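Local atomic coordinates of peptidase M16 inactive domain family protein (Pseudomonas fluorescens, PDB entry 3GWB), a protein that probably belongs to the M16 metallopeptidase family, in which it represents an inactive-domain member, and may have hydrolase activity and bind a metal ion. Residues W17-A20 / K24-F27; L38-A43 / A215-A220. All coordinates share one frame; numbering follows the deposited sequence.

Contact 1 of 2, residues W17-A20 / K24-F27; sequences WSTA and KVLF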
ATOM      1  N   TRP A  17     -30.581   9.319 -11.762  1.00 13.75           N
ATOM      2  CA  TRP A  17     -31.308   8.971 -12.974  1.00 14.38           C
ATOM      3  C   TRP A  17     -30.714   7.667 -13.476  1.00 15.07           C
ATOM      4  O   TRP A  17     -29.760   7.153 -12.885  1.00 13.81           O
ATOM      5  CB  TRP A  17     -31.175  10.082 -14.030  1.00 14.06           C
ATOM      6  CG  TRP A  17     -29.775  10.337 -14.555  1.00 15.60           C
ATOM      7  CD1 TRP A  17     -29.182   9.750 -15.640  1.00 16.47           C
ATOM      8  CD2 TRP A  17     -28.811  11.264 -14.029  1.00 14.64           C
ATOM      9  NE1 TRP A  17     -27.916  10.260 -15.826  1.00 14.32           N
ATOM     10  CE2 TRP A  17     -27.666  11.192 -14.854  1.00 13.53           C
ATOM     11  CE3 TRP A  17     -28.810  12.155 -12.947  1.00 12.16           C
ATOM     12  CZ2 TRP A  17     -26.525  11.971 -14.621  1.00 13.28           C
ATOM     13  CZ3 TRP A  17     -27.673  12.930 -12.719  1.00 11.93           C
ATOM     14  CH2 TRP A  17     -26.552  12.835 -13.553  1.00  9.78           C
ATOM     15  N   SER A  18     -31.296   7.118 -14.537  1.00 13.33           N
ATOM     16  CA  SER A  18     -30.799   5.881 -15.113  1.00 14.41           C
ATOM     17  C   SER A  18     -30.448   6.113 -16.572  1.00 13.53           C
ATOM     18  O   SER A  18     -30.986   7.019 -17.208  1.00 11.63           O
ATOM     19  CB  SER A  18     -31.859   4.781 -15.005  1.00 17.22           C
ATOM     20  OG  SER A  18     -32.095   4.451 -13.646  1.00 21.84           O
ATOM     21  N   THR A  19     -29.533   5.310 -17.101  1.00  9.86           N
ATOM     22  CA  THR A  19     -29.155   5.437 -18.509  1.00 11.90           C
ATOM     23  C   THR A  19     -30.062   4.511 -19.319  1.00 13.10           C
ATOM     24  O   THR A  19     -30.823   3.721 -18.753  1.00 12.33           O
ATOM     25  CB  THR A  19     -27.700   4.996 -18.756  1.00 11.00           C
ATOM     26  OG1 THR A  19     -27.573   3.602 -18.443  1.00 11.78           O
ATOM     27  CG2 THR A  19     -26.731   5.816 -17.902  1.00 12.46           C
ATOM     28  N   ALA A  20     -29.971   4.595 -20.641  1.00 14.67           N
ATOM     29  CA  ALA A  20     -30.792   3.755 -21.512  1.00 14.87           C
ATOM     30  C   ALA A  20     -30.501   2.266 -21.330  1.00 16.36           C
ATOM     31  O   ALA A  20     -31.310   1.430 -21.735  1.00 18.47           O
ATOM     32  CB  ALA A  20     -30.586   4.153 -22.972  1.00 15.21           C
ATOM     33  N   LYS A  24     -27.719   2.654 -12.946  1.00 14.01           N
ATOM     34  CA  LYS A  24     -28.126   3.648 -11.965  1.00 13.75           C
ATOM     35  C   LYS A  24     -27.037   4.715 -11.872  1.00 10.10           C
ATOM     36  O   LYS A  24     -25.872   4.393 -11.663  1.00 10.47           O
ATOM     37  CB  LYS A  24     -28.303   2.991 -10.597  1.00 16.22           C
ATOM     38  CG  LYS A  24     -29.213   1.782 -10.597  1.00 21.33           C
ATOM     39  CD  LYS A  24     -29.230   1.101  -9.227  1.00 24.70           C
ATOM     40  CE  LYS A  24     -29.813   2.015  -8.156  1.00 27.47           C
ATOM     41  NZ  LYS A  24     -31.215   2.388  -8.485  1.00 30.80           N
ATOM     42  N   VAL A  25     -27.415   5.975 -12.035  1.00  7.97           N
ATOM     43  CA  VAL A  25     -26.464   7.081 -11.950  1.00  8.77           C
ATOM     44  C   VAL A  25     -26.738   7.994 -10.743  1.00  8.41           C
ATOM     45  O   VAL A  25     -27.884   8.374 -10.486  1.00  7.68           O
ATOM     46  CB  VAL A  25     -26.518   7.969 -13.225  1.00  9.92           C
ATOM     47  CG1 VAL A  25     -25.446   9.041 -13.156  1.00  7.87           C
ATOM     48  CG2 VAL A  25     -26.342   7.123 -14.475  1.00  9.05           C
ATOM     49  N   LEU A  26     -25.690   8.332  -9.994  1.00  7.04           N
ATOM     50  CA  LEU A  26     -25.825   9.254  -8.862  1.00  6.12           C
ATOM     51  C   LEU A  26     -24.769  10.334  -9.056  1.00  8.39           C
ATOM     52  O   LEU A  26     -23.606  10.035  -9.356  1.00  9.02           O
ATOM     53  CB  LEU A  26     -25.623   8.547  -7.524  1.00  8.24           C
ATOM     54  CG  LEU A  26     -26.784   7.651  -7.087  1.00  9.88           C
ATOM     55  CD1 LEU A  26     -26.747   6.325  -7.854  1.00 11.95           C
ATOM     56  CD2 LEU A  26     -26.679   7.409  -5.592  1.00 10.33           C
ATOM     57  N   PHE A  27     -25.162  11.584  -8.871  1.00  6.14           N
ATOM     58  CA  PHE A  27     -24.256  12.698  -9.106  1.00  9.12           C
ATOM     59  C   PHE A  27     -24.369  13.838  -8.108  1.00 10.60           C
ATOM     60  O   PHE A  27     -25.469  14.205  -7.682  1.00  9.65           O
ATOM     61  CB  PHE A  27     -24.517  13.232 -10.517  1.00  7.81           C
ATOM     62  CG  PHE A  27     -23.912  14.578 -10.790  1.00 10.40           C
ATOM     63  CD1 PHE A  27     -22.530  14.741 -10.853  1.00 10.47           C
ATOM     64  CD2 PHE A  27     -24.732  15.681 -11.013  1.00 11.24           C
ATOM     65  CE1 PHE A  27     -21.976  15.993 -11.126  1.00  7.72           C
ATOM     66  CE2 PHE A  27     -24.187  16.932 -11.287  1.00 12.44           C
ATOM     67  CZ  PHE A  27     -22.811  17.086 -11.350  1.00  7.95           C
TER

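Contact 2 of 2, residues L38-A43 / A215-A220; sequences LRLIFA and AQVSAA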
ATOM      1  N   LEU A  38     -15.100   9.632 -10.912  1.00 12.19           N
ATOM      2  CA  LEU A  38     -16.078   8.745 -11.530  1.00 11.81           C
ATOM      3  C   LEU A  38     -15.825   7.370 -10.925  1.00 12.18           C
ATOM      4  O   LEU A  38     -14.695   6.879 -10.927  1.00 11.97           O
ATOM      5  CB  LEU A  38     -15.881   8.696 -13.049  1.00 11.30           C
ATOM      6  CG  LEU A  38     -16.663   7.647 -13.847  1.00 10.93           C
ATOM      7  CD1 LEU A  38     -18.158   7.864 -13.666  1.00  8.81           C
ATOM      8  CD2 LEU A  38     -16.284   7.747 -15.327  1.00  7.74           C
ATOM      9  N   ARG A  39     -16.872   6.748 -10.403  1.00  9.13           N
ATOM     10  CA  ARG A  39     -16.728   5.440  -9.790  1.00 10.35           C
ATOM     11  C   ARG A  39     -17.821   4.518 -10.313  1.00  9.38           C
ATOM     12  O   ARG A  39     -18.993   4.892 -10.363  1.00  9.57           O
ATOM     13  CB  ARG A  39     -16.816   5.581  -8.267  1.00 13.01           C
ATOM     14  CG  ARG A  39     -16.475   4.334  -7.457  1.00 14.15           C
ATOM     15  CD  ARG A  39     -16.557   4.662  -5.967  1.00 16.84           C
ATOM     16  NE  ARG A  39     -16.311   3.513  -5.093  1.00 15.32           N
ATOM     17  CZ  ARG A  39     -15.112   3.002  -4.835  1.00 19.82           C
ATOM     18  NH1 ARG A  39     -14.026   3.531  -5.385  1.00 16.66           N
ATOM     19  NH2 ARG A  39     -14.999   1.963  -4.015  1.00 17.76           N
ATOM     20  N   LEU A  40     -17.416   3.327 -10.734  1.00 10.98           N
ATOM     21  CA  LEU A  40     -18.344   2.326 -11.254  1.00  9.56           C
ATOM     22  C   LEU A  40     -18.352   1.154 -10.292  1.00  9.83           C
ATOM     23  O   LEU A  40     -17.310   0.577  -9.982  1.00 10.98           O
ATOM     24  CB  LEU A  40     -17.908   1.851 -12.644  1.00 11.89           C
ATOM     25  CG  LEU A  40     -18.294   2.673 -13.881  1.00 16.60           C
ATOM     26  CD1 LEU A  40     -18.027   4.153 -13.662  1.00 17.56           C
ATOM     27  CD2 LEU A  40     -17.513   2.148 -15.081  1.00 15.70           C
ATOM     28  N   ILE A  41     -19.535   0.812  -9.805  1.00  8.57           N
ATOM     29  CA  ILE A  41     -19.667  -0.297  -8.883  1.00  8.89           C
ATOM     30  C   ILE A  41     -20.483  -1.382  -9.565  1.00  8.96           C
ATOM     31  O   ILE A  41     -21.645  -1.159  -9.898  1.00  6.92           O
ATOM     32  CB  ILE A  41     -20.394   0.129  -7.576  1.00  9.36           C
ATOM     33  CG1 ILE A  41     -19.638   1.266  -6.877  1.00 13.41           C
ATOM     34  CG2 ILE A  41     -20.455  -1.048  -6.629  1.00 10.30           C
ATOM     35  CD1 ILE A  41     -19.652   2.587  -7.631  1.00 16.68           C
ATOM     36  N   PHE A  42     -19.871  -2.542  -9.790  1.00  7.94           N
ATOM     37  CA  PHE A  42     -20.543  -3.669 -10.434  1.00  7.30           C
ATOM     38  C   PHE A  42     -20.828  -4.751  -9.406  1.00  7.70           C
ATOM     39  O   PHE A  42     -20.066  -4.926  -8.459  1.00  9.51           O
ATOM     40  CB  PHE A  42     -19.650  -4.316 -11.512  1.00  7.59           C
ATOM     41  CG  PHE A  42     -19.240  -3.388 -12.621  1.00  7.84           C
ATOM     42  CD1 PHE A  42     -19.912  -3.400 -13.826  1.00  5.39           C
ATOM     43  CD2 PHE A  42     -18.158  -2.519 -12.459  1.00  8.49           C
ATOM     44  CE1 PHE A  42     -19.521  -2.567 -14.864  1.00  7.03           C
ATOM     45  CE2 PHE A  42     -17.760  -1.678 -13.496  1.00  7.97           C
ATOM     46  CZ  PHE A  42     -18.443  -1.702 -14.700  1.00  5.59           C
ATOM     47  N   ALA A  43     -21.930  -5.470  -9.591  1.00  8.08           N
ATOM     48  CA  ALA A  43     -22.247  -6.599  -8.721  1.00  9.87           C
ATOM     49  C   ALA A  43     -21.420  -7.728  -9.342  1.00 10.59           C
ATOM     50  O   ALA A  43     -21.965  -8.679  -9.922  1.00 11.46           O
ATOM     51  CB  ALA A  43     -23.730  -6.924  -8.791  1.00  8.75           C
ATOM     52  N   ALA A 215     -23.832   8.476 -19.854  1.00  8.91           N
ATOM     53  CA  ALA A 215     -24.348   7.796 -21.031  1.00  9.03           C
ATOM     54  C   ALA A 215     -23.219   7.160 -21.833  1.00  9.28           C
ATOM     55  O   ALA A 215     -23.377   6.071 -22.382  1.00  7.53           O
ATOM     56  CB  ALA A 215     -25.121   8.763 -21.907  1.00  8.26           C
ATOM     57  N   GLN A 216     -22.083   7.846 -21.898  1.00 11.36           N
ATOM     58  CA  GLN A 216     -20.935   7.348 -22.644  1.00 13.76           C
ATOM     59  C   GLN A 216     -20.336   6.101 -22.004  1.00 11.76           C
ATOM     60  O   GLN A 216     -20.034   5.132 -22.688  1.00 10.98           O
ATOM     61  CB  GLN A 216     -19.855   8.436 -22.754  1.00 16.42           C
ATOM     62  CG  GLN A 216     -18.519   7.914 -23.259  1.00 21.06           C
ATOM     63  CD  GLN A 216     -17.444   8.989 -23.322  1.00 25.65           C
ATOM     64  OE1 GLN A 216     -17.292   9.787 -22.392  1.00 25.07           O
ATOM     65  NE2 GLN A 216     -16.681   9.003 -24.414  1.00 24.34           N
ATOM     66  N   VAL A 217     -20.159   6.131 -20.690  1.00 12.31           N
ATOM     67  CA  VAL A 217     -19.587   4.990 -19.981  1.00 12.04           C
ATOM     68  C   VAL A 217     -20.548   3.804 -20.094  1.00 11.20           C
ATOM     69  O   VAL A 217     -20.149   2.682 -20.431  1.00  9.81           O
ATOM     70  CB  VAL A 217     -19.345   5.336 -18.492  1.00 12.47           C
ATOM     71  CG1 VAL A 217     -18.901   4.104 -17.722  1.00 14.11           C
ATOM     72  CG2 VAL A 217     -18.280   6.413 -18.385  1.00 15.85           C
ATOM     73  N   SER A 218     -21.822   4.073 -19.836  1.00  9.27           N
ATOM     74  CA  SER A 218     -22.846   3.043 -19.895  1.00 11.03           C
ATOM     75  C   SER A 218     -22.900   2.376 -21.267  1.00 10.45           C
ATOM     76  O   SER A 218     -23.015   1.160 -21.353  1.00  8.49           O
ATOM     77  CB  SER A 218     -24.211   3.647 -19.552  1.00 10.60           C
ATOM     78  OG  SER A 218     -25.213   2.649 -19.533  1.00 14.15           O
ATOM     79  N   ALA A 219     -22.791   3.164 -22.336  1.00 10.21           N
ATOM     80  CA  ALA A 219     -22.858   2.617 -23.698  1.00 10.88           C
ATOM     81  C   ALA A 219     -21.662   1.758 -24.105  1.00 11.78           C
ATOM     82  O   ALA A 219     -21.785   0.902 -24.989  1.00  9.73           O
ATOM     83  CB  ALA A 219     -23.034   3.748 -24.713  1.00 11.65           C
ATOM     84  N   ALA A 220     -20.520   1.999 -23.466  1.00 10.77           N
ATOM     85  CA  ALA A 220     -19.284   1.275 -23.753  1.00 10.60           C
ATOM     86  C   ALA A 220     -19.223  -0.089 -23.067  1.00  9.99           C
ATOM     87  O   ALA A 220     -18.436  -0.943 -23.460  1.00  9.73           O
ATOM     88  CB  ALA A 220     -18.070   2.121 -23.332  1.00 12.15           C
TER

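Contact 1 of 2, residues W17-A20 / K24-F27
The beta hairpin of strands 15-18 and 24-29 forms the edge of the mixed six-stranded sheet, and W17 meets V25 here as an antiparallel hydrogen-bonded pair. V25 N gives its hydrogen to W17 O at 2.8 Å. The return bond from W17 N to V25 O is longer, 3.1 Å. S18 and K24 make the adjoining non-hydrogen-bonded pair, with side chains on the opposite face from W17 and V25. On the W17 face, chi1 of 64° sets CG between the backbone N and the carbonyl carbon, which folds the indole back over the neighbouring strand. V25 CB sits over the five-membered ring in a CH-pi contact, 3.8 Å from its centroid, while V25 CG1 lies over the same face nearer the rim, 3.4 Å from W17 CZ2. R207, E211 and A214 of helix 207-220 also touch this pair. Farther along, W17 CH2 meets F27 CB at 3.7 Å. Toward the turn, T19 OG1 is hydrogen-bonded to A23 N and S218 OG, while the methyl T19 CG2 packs 3.7 Å from V25 CG2.

Contact 2 of 2, residues L38-A43 / A215-A220
With chi1 at 174°, V217 holds CG1 anti to its own backbone N and CG2 anti to its carbonyl carbon, a fork whose prongs meet two leucines of strand 35-42. L40, with CG opposite its carbonyl carbon (chi1 -83°), and L38 both extend from the sheet toward helix 207-220. This is the helix-on-sheet layering of an alpha+beta domain, in which the helix packs against one face of the mixed sheet. V217 CG1 and L40 CD2 approach tip to tip at 3.6 Å, with L40 CG a little behind at 4.1 Å from the same methyl. The second prong, V217 CG2, is 3.9 Å from L38 CD2; the two side chains run alongside each other with opposed directions. One valine thus bridges leucines two residues apart on the same side of the strand. The backbones remain well separated, L40 CA lying 9.2 Å from V217 CA, so the layers meet through branched side chains. I199 and L201 of strand 197-203 and L112 and F115 of helix 105-120 also pack against L38, while V197 touches L40. All three residues of the contact are buried and join at their closest points through methyl groups, which implies cohesion by dispersion and exclusion of water, without directional polar bonds between these two segments.

Overall arrangement
Both contacts belong to the same mixed six-stranded sheet, and their centres lie about 9 Å apart. Contact 1 closes its hairpin before contact 2 opens along the chain; strand 24-29 leads directly to strand 35-42, but strand 197-203 is inserted between them in the sheet. Contact 2 then reaches across 171 residues to helix 207-220, which follows strand 197-203. That helix serves both sites: R207, A210, E211 and A214 touch the hairpin, V217 packs on strand 35-42, and S218 turns back to the hairpin. A probable hydrogen bond between T19 OG1 and S218 OG, 2.8 Å, connects the two contacts directly. The N-terminal edge and the sheet interior are thus tied to one helix.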